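Local coordinates for hypothetical Membrane Spanning Protein (Bacillus cereus, PDB 2FB5), which condenses two ATP molecules into cyclic di-AMP as a diadenylate cyclase and is required for efficient spore formation, at residues I16-M21 against Q58-T63; A68-Y73 against V98-T103; P72-S77 against V140-I145; N131-G136 against S147-L152; P153-T158 against R167-I172. All blocks are in the same frame, centred on the assembly; numbering follows the deposited sequence.

Contact 1: residues I16-M21 against Q58-T63; sequences IQTKQM and QTLAAT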
# COMPACT_ATOMS: atom_id res chain seq x y z
N ILE A 16 -11.40 -11.40 -5.76
CA ILE A 16 -11.57 -12.81 -5.43
C ILE A 16 -12.87 -13.36 -6.01
O ILE A 16 -12.88 -14.41 -6.65
CB ILE A 16 -11.50 -13.04 -3.90
CG1 ILE A 16 -10.06 -12.91 -3.41
CG2 ILE A 16 -12.11 -14.40 -3.50
CD1 ILE A 16 -9.94 -12.87 -1.85
N GLN A 17 -13.98 -12.65 -5.79
CA GLN A 17 -15.27 -13.05 -6.37
C GLN A 17 -15.25 -13.13 -7.89
O GLN A 17 -15.86 -14.03 -8.47
CB GLN A 17 -16.36 -12.08 -5.94
CG GLN A 17 -16.76 -12.19 -4.48
CD GLN A 17 -17.64 -11.02 -4.08
OE1 GLN A 17 -18.71 -10.82 -4.65
NE2 GLN A 17 -17.16 -10.21 -3.15
N THR A 18 -14.58 -12.18 -8.53
CA THR A 18 -14.45 -12.19 -9.99
C THR A 18 -13.69 -13.45 -10.45
O THR A 18 -14.15 -14.15 -11.36
CB THR A 18 -13.77 -10.92 -10.49
OG1 THR A 18 -14.46 -9.78 -9.98
CG2 THR A 18 -13.79 -10.87 -12.02
N LYS A 19 -12.57 -13.75 -9.80
CA LYS A 19 -11.77 -14.93 -10.12
C LYS A 19 -12.58 -16.20 -9.93
O LYS A 19 -12.49 -17.12 -10.75
CB LYS A 19 -10.51 -15.00 -9.26
CG LYS A 19 -9.43 -13.96 -9.57
CD LYS A 19 -8.30 -14.17 -8.58
CE LYS A 19 -7.15 -13.24 -8.80
NZ LYS A 19 -6.10 -13.49 -7.76
N GLN A 20 -13.36 -16.25 -8.86
CA GLN A 20 -14.21 -17.41 -8.58
C GLN A 20 -15.29 -17.63 -9.64
O GLN A 20 -15.56 -18.77 -10.02
CB GLN A 20 -14.84 -17.31 -7.19
CG GLN A 20 -13.84 -17.46 -6.02
CD GLN A 20 -14.50 -17.29 -4.65
OE1 GLN A 20 -15.50 -16.59 -4.52
NE2 GLN A 20 -13.93 -17.93 -3.63
N MET A 21 -15.90 -16.56 -10.15
CA MET A 21 -16.85 -16.73 -11.25
C MET A 21 -16.19 -17.19 -12.54
O MET A 21 -16.77 -17.96 -13.28
CB MET A 21 -17.70 -15.48 -11.52
CG MET A 21 -18.93 -15.81 -12.42
SD MET A 21 -20.11 -16.98 -11.67
CE MET A 21 -20.30 -16.07 -10.10
N GLN A 58 -18.74 -10.57 -16.01
CA GLN A 58 -18.75 -9.18 -16.47
C GLN A 58 -19.20 -8.23 -15.35
O GLN A 58 -18.60 -7.20 -15.14
CB GLN A 58 -19.58 -9.02 -17.76
CG GLN A 58 -19.71 -7.58 -18.25
CD GLN A 58 -19.23 -7.37 -19.70
OE1 GLN A 58 -19.53 -8.16 -20.60
NE2 GLN A 58 -18.50 -6.28 -19.92
N THR A 59 -20.25 -8.62 -14.63
CA THR A 59 -20.79 -7.82 -13.54
C THR A 59 -19.81 -7.68 -12.38
O THR A 59 -19.61 -6.58 -11.87
CB THR A 59 -22.12 -8.43 -13.04
OG1 THR A 59 -23.05 -8.42 -14.14
CG2 THR A 59 -22.69 -7.62 -11.89
N LEU A 60 -19.19 -8.79 -11.99
CA LEU A 60 -18.22 -8.79 -10.88
C LEU A 60 -17.00 -7.95 -11.24
O LEU A 60 -16.53 -7.14 -10.43
CB LEU A 60 -17.80 -10.22 -10.57
CG LEU A 60 -18.49 -11.04 -9.46
CD1 LEU A 60 -19.83 -10.51 -9.02
CD2 LEU A 60 -18.63 -12.48 -9.94
N ALA A 61 -16.48 -8.14 -12.46
CA ALA A 61 -15.29 -7.40 -12.89
C ALA A 61 -15.54 -5.89 -12.92
O ALA A 61 -14.68 -5.11 -12.51
CB ALA A 61 -14.82 -7.89 -14.25
N ALA A 62 -16.71 -5.49 -13.43
CA ALA A 62 -17.06 -4.08 -13.49
C ALA A 62 -17.17 -3.48 -12.09
O ALA A 62 -16.63 -2.40 -11.83
CB ALA A 62 -18.38 -3.88 -14.26
N THR A 63 -17.83 -4.19 -11.18
CA THR A 63 -17.92 -3.78 -9.78
C THR A 63 -16.52 -3.65 -9.17
O THR A 63 -16.23 -2.69 -8.44
CB THR A 63 -18.78 -4.77 -8.97
OG1 THR A 63 -20.04 -4.95 -9.63
CG2 THR A 63 -19.06 -4.25 -7.55
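Leu60 is the main bearing surface in this N-terminal helical hairpin, in which helix 4-35 and helix 47-70 pack antiparallel. The short helical segments pass 8.6 Å apart, axis to axis, with their N-to-C directions at 160°. The CB of Leu60 points toward segment 16-21, and the CD2 branch meets the carbonyl Gln17 O at 3.5 Å. Leu60 CD2 also lies 3.5 Å from Met21 CB, one helical turn further on. Leu60 reaches this place with chi1 at -95° and chi2 at 18°, both away from staggered values. Met21 crosses it at about a right angle; its chain bends at chi2 and chi3, which folds CE back to 4.0 Å from Leu60 CD2. On the other flank Thr18 presents both its branches. OG1 lies against Leu60 CB at 3.4 Å but spends its hydrogen bond within its own helix, on Leu14 O, while CG2, anti to the backbone N, meets Ala61 CB at 3.9 Å. The two segments meet by van der Waals contact, with no hydrogen bond between them. Outside this shell Met21 also rests on Asn56 and Val57, and Thr18 on Tyr64. Within helix 47-70, Thr59 O takes two donors, Thr63 N and Thr63 OG1, the hydroxyl approaching from above the carbonyl plane at 2.8 Å from Thr59 O.

Contact 2: residues A68-Y73 against V98-T103; sequences AYLSPY and VERNET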
# COMPACT_ATOMS: atom_id res chain seq x y z
N ALA A 68 -12.01 -0.29 -7.29
CA ALA A 68 -10.57 -0.11 -7.26
C ALA A 68 -10.15 1.27 -7.78
O ALA A 68 -9.25 1.91 -7.21
CB ALA A 68 -9.86 -1.23 -8.05
N TYR A 69 -10.78 1.72 -8.86
CA TYR A 69 -10.44 3.00 -9.48
C TYR A 69 -11.05 4.23 -8.79
O TYR A 69 -10.48 5.32 -8.85
CB TYR A 69 -10.85 3.02 -10.95
CG TYR A 69 -10.08 2.07 -11.84
CD1 TYR A 69 -8.75 1.73 -11.57
CD2 TYR A 69 -10.68 1.54 -12.98
CE1 TYR A 69 -8.05 0.85 -12.40
CE2 TYR A 69 -10.00 0.67 -13.81
CZ TYR A 69 -8.69 0.33 -13.53
OH TYR A 69 -8.01 -0.54 -14.37
N LEU A 70 -12.22 4.06 -8.17
CA LEU A 70 -12.95 5.20 -7.61
C LEU A 70 -12.94 5.32 -6.08
O LEU A 70 -13.07 6.42 -5.56
CB LEU A 70 -14.40 5.26 -8.14
CG LEU A 70 -14.64 5.41 -9.64
CD1 LEU A 70 -16.12 5.71 -9.95
CD2 LEU A 70 -13.74 6.48 -10.29
N SER A 71 -12.78 4.21 -5.35
CA SER A 71 -12.92 4.28 -3.89
C SER A 71 -11.97 5.27 -3.19
O SER A 71 -12.36 5.83 -2.17
CB SER A 71 -12.87 2.90 -3.21
OG SER A 71 -11.57 2.36 -3.27
N PRO A 72 -10.74 5.46 -3.70
CA PRO A 72 -9.89 6.46 -3.07
C PRO A 72 -10.32 7.91 -3.31
O PRO A 72 -9.81 8.82 -2.64
CB PRO A 72 -8.52 6.24 -3.74
CG PRO A 72 -8.60 4.92 -4.39
CD PRO A 72 -10.01 4.76 -4.79
N TYR A 73 -11.26 8.11 -4.24
CA TYR A 73 -11.57 9.46 -4.70
C TYR A 73 -13.00 9.91 -4.47
O TYR A 73 -13.31 11.11 -4.54
CB TYR A 73 -11.19 9.61 -6.18
CG TYR A 73 -9.76 9.22 -6.41
CD1 TYR A 73 -8.73 10.04 -5.98
CD2 TYR A 73 -9.44 8.02 -7.05
CE1 TYR A 73 -7.41 9.69 -6.17
CE2 TYR A 73 -8.12 7.65 -7.25
CZ TYR A 73 -7.12 8.49 -6.81
OH TYR A 73 -5.81 8.15 -6.98
N VAL A 98 -15.52 11.61 -13.05
CA VAL A 98 -15.13 11.55 -11.65
C VAL A 98 -13.68 11.99 -11.52
O VAL A 98 -12.78 11.31 -12.02
CB VAL A 98 -15.33 10.15 -11.04
CG1 VAL A 98 -15.02 10.19 -9.55
CG2 VAL A 98 -16.75 9.66 -11.31
N GLU A 99 -13.48 13.14 -10.88
CA GLU A 99 -12.15 13.66 -10.61
C GLU A 99 -11.39 12.69 -9.73
O GLU A 99 -11.93 12.17 -8.73
CB GLU A 99 -12.22 15.03 -9.92
CG GLU A 99 -10.88 15.75 -9.86
CD GLU A 99 -11.00 17.19 -9.37
OE1 GLU A 99 -11.97 17.88 -9.74
OE2 GLU A 99 -10.10 17.63 -8.63
N ARG A 100 -10.14 12.43 -10.11
CA ARG A 100 -9.29 11.52 -9.33
C ARG A 100 -8.12 12.32 -8.72
O ARG A 100 -8.37 13.28 -7.99
CB ARG A 100 -8.93 10.25 -10.14
CG ARG A 100 -10.16 9.34 -10.37
CD ARG A 100 -9.92 8.13 -11.28
NE ARG A 100 -9.24 7.01 -10.62
CZ ARG A 100 -8.03 6.56 -10.96
NH1 ARG A 100 -7.36 7.15 -11.94
NH2 ARG A 100 -7.50 5.53 -10.32
N ASN A 101 -6.87 11.94 -9.00
CA ASN A 101 -5.75 12.65 -8.38
C ASN A 101 -5.43 14.01 -9.02
O ASN A 101 -4.88 14.90 -8.36
CB ASN A 101 -4.48 11.77 -8.31
CG ASN A 101 -3.36 12.43 -7.50
OD1 ASN A 101 -3.55 12.76 -6.33
ND2 ASN A 101 -2.19 12.66 -8.13
N GLU A 102 -5.78 14.18 -10.29
CA GLU A 102 -5.43 15.41 -11.00
C GLU A 102 -6.61 16.38 -11.15
O GLU A 102 -7.75 15.96 -11.45
CB GLU A 102 -4.82 15.07 -12.37
CG GLU A 102 -3.59 14.20 -12.26
CD GLU A 102 -3.13 13.58 -13.58
OE1 GLU A 102 -3.63 13.96 -14.66
OE2 GLU A 102 -2.25 12.70 -13.52
N THR A 103 -6.34 17.66 -10.92
CA THR A 103 -7.39 18.69 -11.02
C THR A 103 -7.72 18.99 -12.49
O THR A 103 -6.87 18.84 -13.37
CB THR A 103 -7.04 19.99 -10.24
OG1 THR A 103 -5.95 20.66 -10.89
CG2 THR A 103 -6.67 19.68 -8.78
O HOH W 1 -7.39 3.96 -7.96
O HOH W 2 -13.75 12.60 -6.76
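Hydrogen bonding centres on the carbonyl of Tyr69, near the C-terminal end of helix 47-70. Arg100 NE donates to Tyr69 O at 2.7 Å with an N-H...O angle of 163°; the oxygen lies in the guanidinium plane, although the nitrogen stands above the carbonyl plane. NH2 adds a weak bond to the same oxygen and reaches Ala68 O through a water 2.8 Å from Arg100 NH2. A cationic side chain among carbonyls at this end of a helix is probably favoured by the helix dipole. A second water joins the backbone oxygens Tyr73 O and Glu99 O. The CH-pi contact comes from higher up the arginine: Arg100 CB sits 3.8 Å from the centroid of the Tyr73 ring, squarely over one face, while Pro72 CB covers the opposite face nearer the rim. Ring and guanidinium planes stand 73° apart, so it is the aliphatic part of Arg100, not its flat end, that covers the ring. Apolar packing is slighter, with Leu70 CD2 4.0 Å from Val98 CG1. The linker leaving the N-terminal helices thus settles on the loop after strand 94-98, beside strand 181-185, where Leu181 touches Tyr69, Leu70 and Arg100.

Contact 3: residues P72-S77 against V140-I145; sequences PYTESS and VKNNHI
With OG1 anti to the backbone N (chi1 175°), Thr74 turns its hydroxyl toward Asn142 and accepts the crowded position for CG2. Asn142 in turn has positive phi, as the first of the two central residues in the type II' turn from Lys141 to His144, the tight end of the beta hairpin formed by strands 137-141 and 144-150. The two shapes meet at Thr74 OG1, which donates to Asn142 O at 2.7 Å from above the carbonyl plane and accepts from Ser76 N at 2.8 Å. This second bond, with an angle of 158°, closes an ST turn, so one hydroxyl both folds its own loop and fastens it to the hairpin tip just before helix 77-90. Alongside, the backbone of Asn142 faces Tyr73: Asn142 CA makes a CH...O contact of 3.3 Å with Tyr73 O, and a water spans from that oxygen to Asn142 N. The side chain of Asn143 also lies against Glu75 and Ser76. The amide of Asn142, anti to its own backbone N, extends along the loop, where OD1 receives a weak bond from Glu75 N at 3.4 Å and ND2 donates to a water 3.1 Å from Asn142 ND2, itself weakly bonded to Glu75 OE2.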
# COMPACT_ATOMS: atom_id res chain seq x y z
N PRO A 72 -10.74 5.46 -3.70
CA PRO A 72 -9.89 6.46 -3.07
C PRO A 72 -10.32 7.91 -3.31
O PRO A 72 -9.81 8.82 -2.64
CB PRO A 72 -8.52 6.24 -3.74
CG PRO A 72 -8.60 4.92 -4.39
CD PRO A 72 -10.01 4.76 -4.79
N TYR A 73 -11.26 8.11 -4.24
CA TYR A 73 -11.57 9.46 -4.70
C TYR A 73 -13.00 9.91 -4.47
O TYR A 73 -13.31 11.11 -4.54
CB TYR A 73 -11.19 9.61 -6.18
CG TYR A 73 -9.76 9.22 -6.41
CD1 TYR A 73 -8.73 10.04 -5.98
CD2 TYR A 73 -9.44 8.02 -7.05
CE1 TYR A 73 -7.41 9.69 -6.17
CE2 TYR A 73 -8.12 7.65 -7.25
CZ TYR A 73 -7.12 8.49 -6.81
OH TYR A 73 -5.81 8.15 -6.98
N THR A 74 -13.88 8.96 -4.19
CA THR A 74 -15.25 9.29 -3.88
C THR A 74 -15.83 8.27 -2.91
O THR A 74 -15.41 7.12 -2.89
CB THR A 74 -16.14 9.41 -5.16
OG1 THR A 74 -17.50 9.63 -4.78
CG2 THR A 74 -16.06 8.14 -6.04
N GLU A 75 -16.79 8.70 -2.11
CA GLU A 75 -17.54 7.78 -1.27
C GLU A 75 -18.93 7.58 -1.85
O GLU A 75 -19.80 6.98 -1.22
CB GLU A 75 -17.63 8.32 0.15
CG GLU A 75 -16.28 8.45 0.83
CD GLU A 75 -16.30 9.40 2.03
OE1 GLU A 75 -17.28 10.15 2.22
OE2 GLU A 75 -15.31 9.40 2.79
N SER A 76 -19.13 8.09 -3.06
CA SER A 76 -20.45 8.05 -3.69
C SER A 76 -20.61 7.05 -4.84
O SER A 76 -21.51 7.19 -5.66
CB SER A 76 -20.85 9.45 -4.17
OG SER A 76 -21.04 10.33 -3.08
N SER A 77 -19.77 6.03 -4.92
CA SER A 77 -19.82 5.14 -6.09
C SER A 77 -21.10 4.32 -6.17
O SER A 77 -21.54 3.99 -7.27
CB SER A 77 -18.56 4.26 -6.21
OG SER A 77 -18.57 3.28 -5.19
N VAL A 140 -17.91 15.37 -11.01
CA VAL A 140 -18.08 14.92 -9.62
C VAL A 140 -16.72 15.05 -8.92
O VAL A 140 -15.71 14.60 -9.45
CB VAL A 140 -18.56 13.44 -9.58
CG1 VAL A 140 -18.37 12.83 -8.19
CG2 VAL A 140 -20.01 13.32 -10.04
N LYS A 141 -16.71 15.71 -7.76
CA LYS A 141 -15.53 15.73 -6.91
C LYS A 141 -15.97 15.14 -5.58
O LYS A 141 -16.74 15.76 -4.86
CB LYS A 141 -15.02 17.15 -6.71
CG LYS A 141 -13.93 17.30 -5.66
CD LYS A 141 -12.59 16.77 -6.16
CE LYS A 141 -11.46 17.15 -5.22
NZ LYS A 141 -10.15 16.81 -5.85
N ASN A 142 -15.47 13.94 -5.28
CA ASN A 142 -15.84 13.22 -4.06
C ASN A 142 -17.36 13.03 -3.97
O ASN A 142 -17.93 12.30 -4.78
CB ASN A 142 -15.22 13.89 -2.81
CG ASN A 142 -15.21 12.97 -1.59
OD1 ASN A 142 -15.48 11.77 -1.68
ND2 ASN A 142 -14.89 13.54 -0.42
N ASN A 143 -18.03 13.70 -3.02
CA ASN A 143 -19.46 13.51 -2.84
C ASN A 143 -20.29 14.72 -3.29
O ASN A 143 -21.43 14.91 -2.85
CB ASN A 143 -19.79 13.14 -1.37
CG ASN A 143 -18.96 11.98 -0.85
OD1 ASN A 143 -18.31 12.09 0.21
ND2 ASN A 143 -18.94 10.89 -1.60
N HIS A 144 -19.72 15.53 -4.19
CA HIS A 144 -20.43 16.68 -4.74
C HIS A 144 -20.53 16.60 -6.26
O HIS A 144 -19.62 16.10 -6.92
CB HIS A 144 -19.73 18.00 -4.38
CG HIS A 144 -19.86 18.40 -2.94
ND1 HIS A 144 -20.82 19.28 -2.50
CD2 HIS A 144 -19.14 18.04 -1.85
CE1 HIS A 144 -20.71 19.43 -1.19
NE2 HIS A 144 -19.70 18.69 -0.77
N ILE A 145 -21.63 17.09 -6.80
CA ILE A 145 -21.76 17.36 -8.21
C ILE A 145 -21.30 18.80 -8.34
O ILE A 145 -21.99 19.72 -7.91
CB ILE A 145 -23.22 17.14 -8.70
CG1 ILE A 145 -23.58 15.65 -8.61
CG2 ILE A 145 -23.45 17.70 -10.11
CD1 ILE A 145 -25.07 15.35 -8.73
O HOH W 2 -13.75 12.60 -6.76
O HOH W 3 -13.95 11.64 1.81

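Contact 4: residues N131-G136 against S147-L152; sequences NPLHDG and SAANIL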
# COMPACT_ATOMS: atom_id res chain seq x y z
N ASN A 131 -33.98 18.37 -21.17
CA ASN A 131 -33.88 19.39 -20.11
C ASN A 131 -32.66 20.31 -20.29
O ASN A 131 -31.73 19.96 -20.99
CB ASN A 131 -33.95 18.76 -18.70
CG ASN A 131 -32.58 18.46 -18.09
OD1 ASN A 131 -32.01 17.40 -18.29
ND2 ASN A 131 -32.05 19.41 -17.33
N PRO A 132 -32.66 21.50 -19.65
CA PRO A 132 -31.57 22.45 -19.81
C PRO A 132 -30.15 21.94 -19.47
O PRO A 132 -29.19 22.49 -19.98
CB PRO A 132 -31.96 23.59 -18.87
CG PRO A 132 -33.43 23.50 -18.78
CD PRO A 132 -33.72 22.03 -18.77
N LEU A 133 -30.01 20.89 -18.66
CA LEU A 133 -28.66 20.48 -18.21
C LEU A 133 -28.12 19.17 -18.80
O LEU A 133 -27.01 18.73 -18.46
CB LEU A 133 -28.59 20.46 -16.67
CG LEU A 133 -28.72 21.78 -15.91
CD1 LEU A 133 -28.72 21.55 -14.40
CD2 LEU A 133 -27.60 22.77 -16.29
N HIS A 134 -28.89 18.57 -19.70
CA HIS A 134 -28.59 17.24 -20.19
C HIS A 134 -27.42 17.22 -21.18
O HIS A 134 -26.72 16.22 -21.27
CB HIS A 134 -29.83 16.58 -20.79
CG HIS A 134 -30.12 17.01 -22.19
ND1 HIS A 134 -29.75 16.27 -23.29
CD2 HIS A 134 -30.70 18.14 -22.68
CE1 HIS A 134 -30.10 16.91 -24.39
NE2 HIS A 134 -30.68 18.05 -24.05
N ASP A 135 -27.21 18.31 -21.90
CA ASP A 135 -26.22 18.33 -23.00
C ASP A 135 -24.83 18.74 -22.50
O ASP A 135 -24.50 19.92 -22.42
CB ASP A 135 -26.73 19.26 -24.12
CG ASP A 135 -25.82 19.28 -25.35
OD1 ASP A 135 -25.11 18.29 -25.61
OD2 ASP A 135 -25.81 20.31 -26.07
N GLY A 136 -23.99 17.75 -22.19
CA GLY A 136 -22.65 18.01 -21.68
C GLY A 136 -22.36 17.11 -20.49
O GLY A 136 -23.15 16.23 -20.18
N SER A 147 -20.59 20.58 -11.17
CA SER A 147 -21.17 21.29 -12.29
C SER A 147 -21.75 20.31 -13.30
O SER A 147 -21.48 19.11 -13.23
CB SER A 147 -20.10 22.14 -12.97
OG SER A 147 -18.93 21.38 -13.18
N ALA A 148 -22.52 20.84 -14.25
CA ALA A 148 -23.15 20.05 -15.30
C ALA A 148 -23.12 20.82 -16.61
O ALA A 148 -22.78 22.00 -16.62
CB ALA A 148 -24.60 19.71 -14.92
N ALA A 149 -23.51 20.16 -17.69
CA ALA A 149 -23.49 20.75 -19.03
C ALA A 149 -22.07 21.23 -19.39
O ALA A 149 -21.89 22.19 -20.16
CB ALA A 149 -24.52 21.88 -19.13
N ASN A 150 -21.07 20.56 -18.83
CA ASN A 150 -19.67 20.94 -19.07
C ASN A 150 -19.21 20.50 -20.46
O ASN A 150 -19.73 19.52 -21.00
CB ASN A 150 -18.74 20.33 -17.99
CG ASN A 150 -19.09 20.79 -16.57
OD1 ASN A 150 -19.12 19.99 -15.63
ND2 ASN A 150 -19.36 22.07 -16.41
N ILE A 151 -18.23 21.20 -21.01
CA ILE A 151 -17.60 20.83 -22.28
C ILE A 151 -16.21 20.24 -22.06
O ILE A 151 -15.36 20.86 -21.42
CB ILE A 151 -17.48 22.05 -23.22
CG1 ILE A 151 -18.88 22.61 -23.53
CG2 ILE A 151 -16.75 21.68 -24.54
CD1 ILE A 151 -18.87 24.03 -24.07
N LEU A 152 -16.00 19.03 -22.58
CA LEU A 152 -14.73 18.31 -22.47
C LEU A 152 -14.00 18.31 -23.81
O LEU A 152 -14.65 18.44 -24.84
CB LEU A 152 -15.00 16.86 -22.10
CG LEU A 152 -15.18 16.46 -20.64
CD1 LEU A 152 -15.94 17.50 -19.83
CD2 LEU A 152 -15.85 15.09 -20.58
O HOH W 4 -24.69 17.50 -17.84
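Segment 131-136 opens with a type I beta turn from Asn131 to His134, which places Leu133 beside segment 147-152. Leu133, its CG anti to the carbonyl carbon, sets CB 4.4 Å from Ala148 CB and CD2 4.3 Å from Ala149 CB, a loose apolar contact. Its carbonyl is better engaged: a water bridge runs through a molecule that donates to Leu133 O at 2.7 Å and accepts from Ala149 N at 2.9 Å, so the hydrogen bonding between the two segments runs through this water. The same water gives a weak bond to Gly136 O. Further along, Asp135 turns its carbonyl to the bulged chain, with Asp135 O 3.6 Å from Ala149 CA. Gly136 then comes closest of all, its CA 3.4 Å from Asn150 O. Its backbone angles, phi 135° and psi -173°, suit glycine alone, and a beta carbon there would run into Ala149 C and Asn150 O. Asp135, Gly136 and Ala137 spell the DGA signature of diadenylate cyclases, consistent with a loop near the nucleotide site. Ala149 and Asn150 both face Ala137, forming a G1 beta bulge where the chain turns a corner at Ala148 and Ala149. Strand 144-150 runs between strands 137-141 and 112-117; Leu133 rests on Thr112 and Ala148 on Leu114, while Leu152, beyond the bulge, reaches Leu95 and Val97 of strand 94-98.

Contact 5: residues P153-T158 against R167-I172; sequences PLTKST and RHRAAI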
# COMPACT_ATOMS: atom_id res chain seq x y z
N PRO A 153 -12.66 18.10 -23.80
CA PRO A 153 -11.93 17.97 -25.08
C PRO A 153 -12.30 16.65 -25.76
O PRO A 153 -12.51 15.64 -25.08
CB PRO A 153 -10.46 17.99 -24.66
CG PRO A 153 -10.48 17.45 -23.26
CD PRO A 153 -11.75 17.96 -22.64
N LEU A 154 -12.43 16.65 -27.09
CA LEU A 154 -12.79 15.44 -27.81
C LEU A 154 -11.52 14.77 -28.30
O LEU A 154 -10.61 15.46 -28.78
CB LEU A 154 -13.68 15.76 -29.01
CG LEU A 154 -14.98 16.53 -28.78
CD1 LEU A 154 -15.63 16.84 -30.13
CD2 LEU A 154 -15.92 15.74 -27.88
N THR A 155 -11.44 13.45 -28.19
CA THR A 155 -10.28 12.75 -28.75
C THR A 155 -10.15 12.99 -30.26
O THR A 155 -11.16 13.07 -30.96
CB THR A 155 -10.28 11.23 -28.46
OG1 THR A 155 -9.03 10.68 -28.91
CG2 THR A 155 -11.44 10.52 -29.15
N LYS A 156 -8.92 13.13 -30.72
CA LYS A 156 -8.61 13.21 -32.16
C LYS A 156 -8.22 11.84 -32.68
O LYS A 156 -8.13 11.63 -33.89
CB LYS A 156 -7.43 14.16 -32.42
CG LYS A 156 -7.26 15.33 -31.46
CD LYS A 156 -8.14 16.52 -31.84
CE LYS A 156 -7.99 17.66 -30.82
NZ LYS A 156 -8.65 18.91 -31.28
N SER A 157 -7.98 10.90 -31.76
CA SER A 157 -7.45 9.58 -32.09
C SER A 157 -8.10 8.98 -33.33
O SER A 157 -9.33 8.88 -33.40
CB SER A 157 -7.59 8.62 -30.92
OG SER A 157 -7.27 7.30 -31.32
N THR A 158 -7.27 8.60 -34.29
CA THR A 158 -7.73 7.93 -35.51
C THR A 158 -7.97 6.44 -35.24
O THR A 158 -8.70 5.78 -35.98
CB THR A 158 -6.72 8.11 -36.67
OG1 THR A 158 -5.49 7.44 -36.35
CG2 THR A 158 -6.43 9.59 -36.93
N ARG A 167 -20.30 12.07 -27.08
CA ARG A 167 -20.22 11.71 -25.66
C ARG A 167 -19.02 10.81 -25.39
O ARG A 167 -18.24 11.05 -24.47
CB ARG A 167 -21.48 10.96 -25.21
CG ARG A 167 -22.39 11.75 -24.34
CD ARG A 167 -23.58 10.92 -23.90
NE ARG A 167 -24.75 11.78 -23.80
CZ ARG A 167 -25.65 11.91 -24.76
NH1 ARG A 167 -25.54 11.22 -25.89
NH2 ARG A 167 -26.68 12.73 -24.60
N HIS A 168 -18.90 9.76 -26.19
CA HIS A 168 -17.82 8.80 -26.01
C HIS A 168 -16.47 9.42 -26.34
O HIS A 168 -15.49 9.18 -25.64
CB HIS A 168 -18.08 7.55 -26.86
CG HIS A 168 -19.30 6.80 -26.45
ND1 HIS A 168 -19.25 5.73 -25.58
CD2 HIS A 168 -20.60 6.97 -26.77
CE1 HIS A 168 -20.47 5.26 -25.39
NE2 HIS A 168 -21.31 6.00 -26.10
N ARG A 169 -16.43 10.23 -27.39
CA ARG A 169 -15.18 10.91 -27.76
C ARG A 169 -14.72 11.93 -26.72
O ARG A 169 -13.53 12.17 -26.58
CB ARG A 169 -15.32 11.60 -29.12
CG ARG A 169 -15.52 10.65 -30.29
CD ARG A 169 -15.72 11.45 -31.58
NE ARG A 169 -14.55 12.29 -31.88
CZ ARG A 169 -14.58 13.44 -32.56
NH1 ARG A 169 -15.73 13.92 -33.03
NH2 ARG A 169 -13.46 14.12 -32.76
N ALA A 170 -15.67 12.54 -26.00
CA ALA A 170 -15.35 13.51 -24.95
C ALA A 170 -14.77 12.80 -23.72
O ALA A 170 -13.84 13.30 -23.07
CB ALA A 170 -16.58 14.31 -24.56
N ALA A 171 -15.35 11.65 -23.40
CA ALA A 171 -14.86 10.81 -22.32
C ALA A 171 -13.43 10.37 -22.60
O ALA A 171 -12.54 10.53 -21.76
CB ALA A 171 -15.77 9.60 -22.15
N ILE A 172 -13.22 9.81 -23.79
CA ILE A 172 -11.89 9.36 -24.18
C ILE A 172 -10.95 10.55 -24.16
O ILE A 172 -9.85 10.46 -23.61
CB ILE A 172 -11.89 8.67 -25.57
CG1 ILE A 172 -12.75 7.40 -25.51
CG2 ILE A 172 -10.48 8.30 -26.00
CD1 ILE A 172 -13.04 6.77 -26.88
O HOH W 5 -11.92 10.67 -32.96
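Thr155 O is gripped twice, by Arg169 NH2 at 3.1 Å and by a water 3.2 Å from Thr155 O. The arginine bond is straight (159°), lies in the guanidinium plane and arrives nearly along the C=O axis. The water also donates to Ser157 O and accepts a weak bond from Arg169 NE. Returning the link, Thr155 N donates to Arg169 O at 2.9 Å with an angle of 170°, so the same two residues are joined by a backbone and a side-chain bond. A bend at chi3 turns the guanidinium back over the loop, where Leu154 covers one of its faces. Arg167, His168 and Arg169 form the RHR signature of diadenylate cyclases, consistent with a place at the nucleotide site, and this loop pins the last of them on helix 166-175. Leu154 CD2 packs 3.7 Å from Ala170 CB, and Thr155 CB lies 3.8 Å from Ile172 CG2. Thr155 OG1 accepts from Ser157 N in an ST turn and is also hydrogen-bonded to Glu176 OE2.

How the contacts relate
From the N terminus, contact 1 closes the helical hairpin of helices 4-35 and 47-70 before any other contact begins. Contact 2 opens at the far end of helix 47-70 and brings it to the loop after strand 94-98. Contact 3 begins in the same part of the chain, sharing Pro72 and Tyr73, but closes a longer loop at the hairpin tip; the Glu99-Lys141 salt bridge ties the two together. Contact 4 crosses contact 3, since its segments alternate with those of contact 3 along the chain; both use strand 144-150. Contact 5 follows in series, closing a short loop onto helix 166-175, and touches contact 4 where Leu152 packs against Ala170.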